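Local coordinates for regulating synaptic membrane exocytosis protein 2 (Rattus norvegicus, PDB 2BWQ) that probably acts in regulating neurotransmitter release at synapses, as a presynaptic Rab3-interacting scaffold of which this chain is the C2A domain, at residues A[44-49]-A[88-93]. Residues are numbered along the deposited sequence; the frame is centred on the assembly and turned at random.
Sequences KIYFLP and MLEITL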
loop_
_atom_site.group_PDB
_atom_site.type_symbol
_atom_site.label_atom_id
_atom_site.label_comp_id
_atom_site.label_asym_id
_atom_site.label_seq_id
_atom_site.Cartn_x
_atom_site.Cartn_y
_atom_site.Cartn_z
ATOM N N LYS A 44 -3.470 4.531 -1.657
ATOM C CA LYS A 44 -4.064 4.022 -2.909
ATOM C C LYS A 44 -3.214 2.882 -3.415
ATOM O O LYS A 44 -1.970 2.937 -3.335
ATOM C CB LYS A 44 -4.077 5.147 -3.948
ATOM C CG LYS A 44 -4.743 4.755 -5.232
ATOM C CD LYS A 44 -5.079 6.019 -6.075
ATOM C CE LYS A 44 -3.810 6.743 -6.526
ATOM N NZ LYS A 44 -4.122 7.963 -7.343
ATOM N N ILE A 45 -3.898 1.840 -3.879
ATOM C CA ILE A 45 -3.176 0.714 -4.461
ATOM C C ILE A 45 -3.721 0.399 -5.822
ATOM O O ILE A 45 -4.958 0.279 -5.982
ATOM C CB ILE A 45 -3.211 -0.507 -3.589
ATOM C CG1 ILE A 45 -2.661 -0.160 -2.199
ATOM C CG2 ILE A 45 -2.371 -1.634 -4.237
ATOM C CD1 ILE A 45 -2.275 -1.317 -1.147
ATOM N N TYR A 46 -2.858 0.281 -6.810
ATOM C CA TYR A 46 -3.181 -0.301 -8.121
ATOM C C TYR A 46 -2.420 -1.583 -8.273
ATOM O O TYR A 46 -1.202 -1.708 -8.030
ATOM C CB TYR A 46 -2.797 0.607 -9.271
ATOM C CG TYR A 46 -3.769 1.684 -9.624
ATOM C CD1 TYR A 46 -4.926 1.373 -10.305
ATOM C CD2 TYR A 46 -3.542 3.023 -9.295
ATOM C CE1 TYR A 46 -5.821 2.350 -10.662
ATOM C CE2 TYR A 46 -4.465 4.016 -9.662
ATOM C CZ TYR A 46 -5.578 3.649 -10.325
ATOM O OH TYR A 46 -6.481 4.657 -10.698
ATOM N N PHE A 47 -3.145 -2.624 -8.682
ATOM C CA PHE A 47 -2.564 -3.896 -9.084
ATOM C C PHE A 47 -2.421 -3.818 -10.579
ATOM O O PHE A 47 -3.427 -3.870 -11.301
ATOM C CB PHE A 47 -3.532 -5.040 -8.687
ATOM C CG PHE A 47 -3.006 -6.372 -8.924
ATOM C CD1 PHE A 47 -1.720 -6.723 -8.491
ATOM C CD2 PHE A 47 -3.826 -7.332 -9.544
ATOM C CE1 PHE A 47 -1.246 -7.973 -8.644
ATOM C CE2 PHE A 47 -3.361 -8.636 -9.725
ATOM C CZ PHE A 47 -2.051 -8.943 -9.257
ATOM N N LEU A 48 -1.204 -3.650 -11.017
ATOM C CA LEU A 48 -0.925 -3.373 -12.470
ATOM C C LEU A 48 -0.393 -4.595 -13.163
ATOM O O LEU A 48 0.158 -5.485 -12.539
ATOM C CB LEU A 48 0.099 -2.264 -12.568
ATOM C CG LEU A 48 -0.376 -0.949 -11.961
ATOM C CD1 LEU A 48 0.751 0.041 -11.981
ATOM C CD2 LEU A 48 -1.606 -0.387 -12.712
ATOM N N PRO A 49 -0.543 -4.724 -14.484
ATOM C CA PRO A 49 -1.230 -3.811 -15.349
ATOM C C PRO A 49 -2.723 -3.837 -15.311
ATOM O O PRO A 49 -3.391 -4.552 -14.507
ATOM C CB PRO A 49 -0.765 -4.233 -16.757
ATOM C CG PRO A 49 -0.397 -5.580 -16.653
ATOM C CD PRO A 49 0.032 -5.863 -15.221
ATOM N N MET A 88 2.496 -6.123 -10.610
ATOM C CA MET A 88 3.094 -5.359 -9.524
ATOM C C MET A 88 2.061 -4.570 -8.783
ATOM O O MET A 88 1.004 -4.242 -9.334
ATOM C CB MET A 88 4.189 -4.412 -10.024
ATOM C CG MET A 88 3.696 -3.331 -10.909
ATOM S SD MET A 88 5.114 -2.598 -11.765
ATOM C CE MET A 88 4.255 -1.237 -12.621
ATOM N N LEU A 89 2.336 -4.291 -7.525
ATOM C CA LEU A 89 1.475 -3.440 -6.727
ATOM C C LEU A 89 2.067 -2.071 -6.596
ATOM O O LEU A 89 3.194 -1.917 -6.115
ATOM C CB LEU A 89 1.346 -4.034 -5.296
ATOM C CG LEU A 89 0.563 -5.331 -5.221
ATOM C CD1 LEU A 89 0.834 -5.979 -3.840
ATOM C CD2 LEU A 89 -0.940 -5.097 -5.337
ATOM N N GLU A 90 1.351 -1.057 -7.091
ATOM C CA GLU A 90 1.767 0.343 -6.939
ATOM C C GLU A 90 1.016 0.934 -5.765
ATOM O O GLU A 90 -0.205 1.105 -5.786
ATOM C CB GLU A 90 1.438 1.113 -8.237
ATOM C CG GLU A 90 1.778 2.603 -8.138
ATOM C CD GLU A 90 0.919 3.391 -9.090
ATOM O OE1 GLU A 90 1.249 3.417 -10.259
ATOM O OE2 GLU A 90 -0.050 4.050 -8.627
ATOM N N ILE A 91 1.753 1.171 -4.698
ATOM C CA ILE A 91 1.202 1.625 -3.408
ATOM C C ILE A 91 1.656 3.040 -3.164
ATOM O O ILE A 91 2.843 3.301 -3.131
ATOM C CB ILE A 91 1.687 0.675 -2.288
ATOM C CG1 ILE A 91 1.220 -0.747 -2.633
ATOM C CG2 ILE A 91 1.159 1.165 -0.917
ATOM C CD1 ILE A 91 2.025 -1.852 -1.792
ATOM N N THR A 92 0.715 3.965 -3.072
ATOM C CA THR A 92 1.046 5.389 -2.903
ATOM C C THR A 92 0.341 5.938 -1.709
ATOM O O THR A 92 -0.807 5.581 -1.414
ATOM C CB THR A 92 0.734 6.213 -4.185
ATOM O OG1 THR A 92 -0.639 6.034 -4.566
ATOM C CG2 THR A 92 1.652 5.761 -5.313
ATOM N N LEU A 93 1.031 6.866 -1.007
ATOM C CA LEU A 93 0.488 7.507 0.189
ATOM C C LEU A 93 0.270 8.987 -0.157
ATOM O O LEU A 93 1.100 9.605 -0.813
ATOM C CB LEU A 93 1.526 7.371 1.306
ATOM C CG LEU A 93 1.056 8.005 2.632
ATOM C CD1 LEU A 93 -0.074 7.219 3.287
ATOM C CD2 LEU A 93 2.245 8.165 3.550
#
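Lys44, Tyr46 and Leu48 pair with Thr92, Glu90 and Met88 through six backbone hydrogen bonds, two to each pair, the N-H and C=O of each residue both engaged. The shortest include Glu90 N to Tyr46 O at 2.8 Å. The longest is Met88 N to Leu48 O, at 3.1 Å. Between them, the non-hydrogen-bonded pairs Ile45-Ile91 and Phe47-Leu89 bring CA-H groups against carbonyl oxygens, Ile45 CA lying 3.3 Å from Glu90 O. With strand directions 163° apart, this is regular antiparallel pairing at the middle of one four-stranded sheet of the C2 beta-sandwich, where strand 56-58 flanks 44-48 and strand 105-113 flanks 88-93.

The side chains of Ile45, Phe47, Leu89 and Ile91 share the face turned toward the opposing sheet, where Ile45 touches Phe74 and Tyr76, and Phe47 and Leu89 also meet Tyr76. Leu89 CD2 reaches Phe47 CD1 at 3.6 Å, oblique to the ring, and also touches Ile45 CG2, while Ile45 CD1 lies 3.8 Å from Ile91 CG1.

The other face mixes polar and apolar groups. With CG anti to the backbone N (chi1 177°), the extended Glu90 chain lies alongside Tyr46; its OE2 is at the ring edge, 3.7 Å from Tyr46 CD2, with carboxylate and ring planes 76° apart. Its OE1 faces Leu48 CD1, a methyl that also meets Met88 CE. Lys44 lies beside Thr92, Lys44 CB 3.6 Å from Thr92 OG1, and that hydroxyl is hydrogen-bonded to Trp94 NE1.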